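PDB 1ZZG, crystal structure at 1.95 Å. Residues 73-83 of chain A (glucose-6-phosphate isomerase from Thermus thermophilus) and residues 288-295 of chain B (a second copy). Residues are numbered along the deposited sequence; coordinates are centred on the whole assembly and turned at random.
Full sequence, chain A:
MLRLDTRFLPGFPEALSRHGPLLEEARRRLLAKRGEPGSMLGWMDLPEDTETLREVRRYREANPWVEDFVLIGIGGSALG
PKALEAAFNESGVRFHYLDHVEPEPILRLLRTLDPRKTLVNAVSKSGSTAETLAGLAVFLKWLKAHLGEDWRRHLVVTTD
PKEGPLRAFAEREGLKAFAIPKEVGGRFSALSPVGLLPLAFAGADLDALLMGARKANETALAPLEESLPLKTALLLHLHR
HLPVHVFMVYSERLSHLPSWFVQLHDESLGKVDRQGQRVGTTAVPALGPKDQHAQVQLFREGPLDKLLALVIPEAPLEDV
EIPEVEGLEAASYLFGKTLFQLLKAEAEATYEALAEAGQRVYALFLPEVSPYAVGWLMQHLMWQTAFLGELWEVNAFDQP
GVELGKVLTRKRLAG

Chain A, residues 73-83: GIGGSALGPKA
Chain B 288-295: GPKDQHAQ

How do the two backbones lie against each other? The chain A stretch runs through an extended I74(A) (phi/psi -142/156), turns at G75(A) (61/-120) and enters a helix at L79(A), with A78(A) at the N-cap position. G75(A) O accepts from A78(A) N at 3.0 Å and from L79(A) N at 2.9 Å, while S77(A) N bonds to I74(A) O at 3.1 Å. In chain B a cis peptide bond precedes P289(B), a 3-10 segment spans 290-292, and Q292(B) N reaches P289(B) O at 2.8 Å. In register, I74(A) CA lies 6.1 Å from K290(B) CA, and G75(A) CA lies 4.7 Å from H293(B) CA.

What does I74(A) do with its two branches? Its CA-to-CB bond points toward chain B, and chi1 -161° (t) with chi2 168° (t) extends the longer branch so that CD1 comes 3.5 Å from K290(B) CA and 4.4 Å from P289(B) CG. The other branch places CG2 3.7 Å from the centroid of the H293(B) ring, only 4° off the ring normal, a CH-pi contact over the face. H293(B) meets it with chi1 -50° (m) and chi2 -98°, its own CA-to-CB bond pointing toward chain A. I74(A) CD1 also lies 3.6 Å from H293(B) CD2, so both branches touch the imidazole.

Why can the chains come so close at G75(A)? With no side chain there, G75(A) CA packs 3.5 Å from H293(B) O. An ideal CB on G75(A) would point toward chain B and clash with H293(B) CB at 2.6 Å; the positive phi independently favours glycine.

How do the remaining side chains meet? L79(A), with chi1 -64° (m) and chi2 179° (t), brings CD1 to 4.3 Å from A294(B) CB, a small apolar contact; both CA-to-CB bonds point toward the opposing stretch. K82(A) is nearly fully extended beyond chi1 -83° (m), its remaining chi angles all t, whereas K290(B) follows p, t, p, t from a CB that points sideways. K82(A) NZ and K290(B) NZ end 3.9 Å apart, like charges close together and not bonded to each other. Both amino groups find hydrogen-bond partners elsewhere in the structure.

What holds the chain B loop in shape? D291(B) points its CA-to-CB bond away from chain A, with chi1 -83° (m), and its OD1 accepts from Q295(B) NE2 at 3.2 Å and a nearly straight 171°. Q295(B) N also reaches D291(B) O at 3.0 Å. No hydrogen bond crosses between the stretches: packing dominates the 294 Å² they bury.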

# COMPACT_ATOMS: atom_id res chain seq x y z
N GLY A 73 -2.46 -6.39 16.10
CA GLY A 73 -1.75 -7.50 15.50
C GLY A 73 -0.91 -7.01 14.34
O GLY A 73 -1.16 -5.92 13.80
N ILE A 74 0.06 -7.81 13.93
CA ILE A 74 0.93 -7.38 12.85
C ILE A 74 1.29 -8.54 11.92
O ILE A 74 1.24 -9.70 12.31
CB ILE A 74 2.19 -6.74 13.47
CG1 ILE A 74 2.91 -5.87 12.44
CG2 ILE A 74 3.11 -7.81 14.03
CD1 ILE A 74 3.97 -4.98 13.08
N GLY A 75 1.64 -8.21 10.68
CA GLY A 75 2.00 -9.24 9.73
C GLY A 75 0.87 -10.21 9.45
O GLY A 75 -0.21 -9.82 9.00
N GLY A 76 1.11 -11.49 9.73
CA GLY A 76 0.09 -12.50 9.48
C GLY A 76 -1.17 -12.30 10.30
O GLY A 76 -2.23 -12.81 9.94
N SER A 77 -1.07 -11.56 11.40
CA SER A 77 -2.23 -11.32 12.25
C SER A 77 -2.99 -10.05 11.89
O SER A 77 -3.96 -9.69 12.56
CB SER A 77 -1.78 -11.26 13.71
OG SER A 77 -1.21 -12.48 14.12
N ALA A 78 -2.55 -9.37 10.83
CA ALA A 78 -3.20 -8.13 10.42
C ALA A 78 -3.54 -8.04 8.94
O ALA A 78 -4.62 -7.56 8.58
CB ALA A 78 -2.32 -6.94 10.81
N LEU A 79 -2.63 -8.49 8.07
CA LEU A 79 -2.86 -8.38 6.64
C LEU A 79 -4.09 -9.12 6.12
O LEU A 79 -4.86 -8.56 5.33
CB LEU A 79 -1.60 -8.82 5.87
CG LEU A 79 -0.36 -7.92 6.10
CD1 LEU A 79 0.82 -8.47 5.31
CD2 LEU A 79 -0.65 -6.48 5.69
N GLY A 80 -4.28 -10.37 6.56
CA GLY A 80 -5.45 -11.13 6.13
C GLY A 80 -6.70 -10.40 6.57
O GLY A 80 -7.61 -10.17 5.77
N PRO A 81 -6.79 -10.02 7.86
CA PRO A 81 -7.97 -9.30 8.34
C PRO A 81 -8.22 -8.00 7.53
O PRO A 81 -9.35 -7.75 7.10
CB PRO A 81 -7.64 -9.03 9.81
CG PRO A 81 -6.90 -10.26 10.20
CD PRO A 81 -5.96 -10.47 9.00
N LYS A 82 -7.18 -7.19 7.32
CA LYS A 82 -7.34 -5.95 6.55
C LYS A 82 -7.89 -6.21 5.16
O LYS A 82 -8.83 -5.54 4.72
CB LYS A 82 -6.01 -5.19 6.40
CG LYS A 82 -5.61 -4.31 7.58
CD LYS A 82 -4.49 -3.34 7.19
CE LYS A 82 -4.14 -2.40 8.33
NZ LYS A 82 -3.14 -1.37 7.94
N ALA A 83 -7.30 -7.17 4.46
CA ALA A 83 -7.74 -7.49 3.11
C ALA A 83 -9.22 -7.89 3.05
O ALA A 83 -9.95 -7.45 2.17
CB ALA A 83 -6.87 -8.61 2.54
N GLY B 288 7.83 0.33 8.25
CA GLY B 288 8.40 -0.31 9.42
C GLY B 288 7.64 0.07 10.67
O GLY B 288 7.19 1.22 10.79
N PRO B 289 7.50 -0.84 11.64
CA PRO B 289 8.04 -2.21 11.62
C PRO B 289 7.18 -3.28 10.94
O PRO B 289 7.64 -4.41 10.77
CB PRO B 289 8.21 -2.51 13.10
CG PRO B 289 6.98 -1.84 13.69
CD PRO B 289 6.96 -0.50 12.97
N LYS B 290 5.96 -2.94 10.53
CA LYS B 290 5.09 -3.97 9.95
C LYS B 290 5.71 -4.83 8.84
O LYS B 290 5.42 -6.03 8.76
CB LYS B 290 3.76 -3.37 9.47
CG LYS B 290 3.81 -2.55 8.20
CD LYS B 290 2.42 -2.03 7.84
CE LYS B 290 1.94 -0.98 8.84
NZ LYS B 290 0.63 -0.39 8.42
N ASP B 291 6.57 -4.26 8.00
CA ASP B 291 7.16 -5.05 6.93
C ASP B 291 8.32 -5.93 7.36
O ASP B 291 8.94 -6.62 6.54
CB ASP B 291 7.52 -4.18 5.73
CG ASP B 291 6.32 -3.93 4.82
OD1 ASP B 291 5.66 -4.93 4.46
OD2 ASP B 291 6.04 -2.77 4.46
N GLN B 292 8.62 -5.92 8.66
CA GLN B 292 9.64 -6.79 9.20
C GLN B 292 8.90 -8.13 9.28
O GLN B 292 9.51 -9.19 9.44
CB GLN B 292 10.05 -6.35 10.61
CG GLN B 292 10.78 -5.02 10.64
CD GLN B 292 10.96 -4.49 12.05
OE1 GLN B 292 11.26 -3.31 12.24
NE2 GLN B 292 10.80 -5.36 13.04
N HIS B 293 7.58 -8.04 9.16
CA HIS B 293 6.69 -9.19 9.22
C HIS B 293 6.02 -9.44 7.86
O HIS B 293 4.85 -9.82 7.80
CB HIS B 293 5.59 -8.98 10.27
CG HIS B 293 6.10 -8.55 11.61
ND1 HIS B 293 6.28 -9.43 12.66
CD2 HIS B 293 6.46 -7.33 12.08
CE1 HIS B 293 6.73 -8.76 13.71
NE2 HIS B 293 6.84 -7.49 13.38
N ALA B 294 6.75 -9.19 6.77
CA ALA B 294 6.18 -9.43 5.45
C ALA B 294 7.24 -9.46 4.34
O ALA B 294 7.29 -10.40 3.55
CB ALA B 294 5.08 -8.41 5.14
N GLN B 295 8.09 -8.45 4.28
CA GLN B 295 9.09 -8.39 3.23
C GLN B 295 10.54 -8.57 3.67
O GLN B 295 11.38 -8.99 2.87
CB GLN B 295 8.95 -7.05 2.51
CG GLN B 295 7.57 -6.77 1.93
CD GLN B 295 7.54 -5.52 1.07
OE1 GLN B 295 8.13 -5.49 -0.02
NE2 GLN B 295 6.86 -4.48 1.55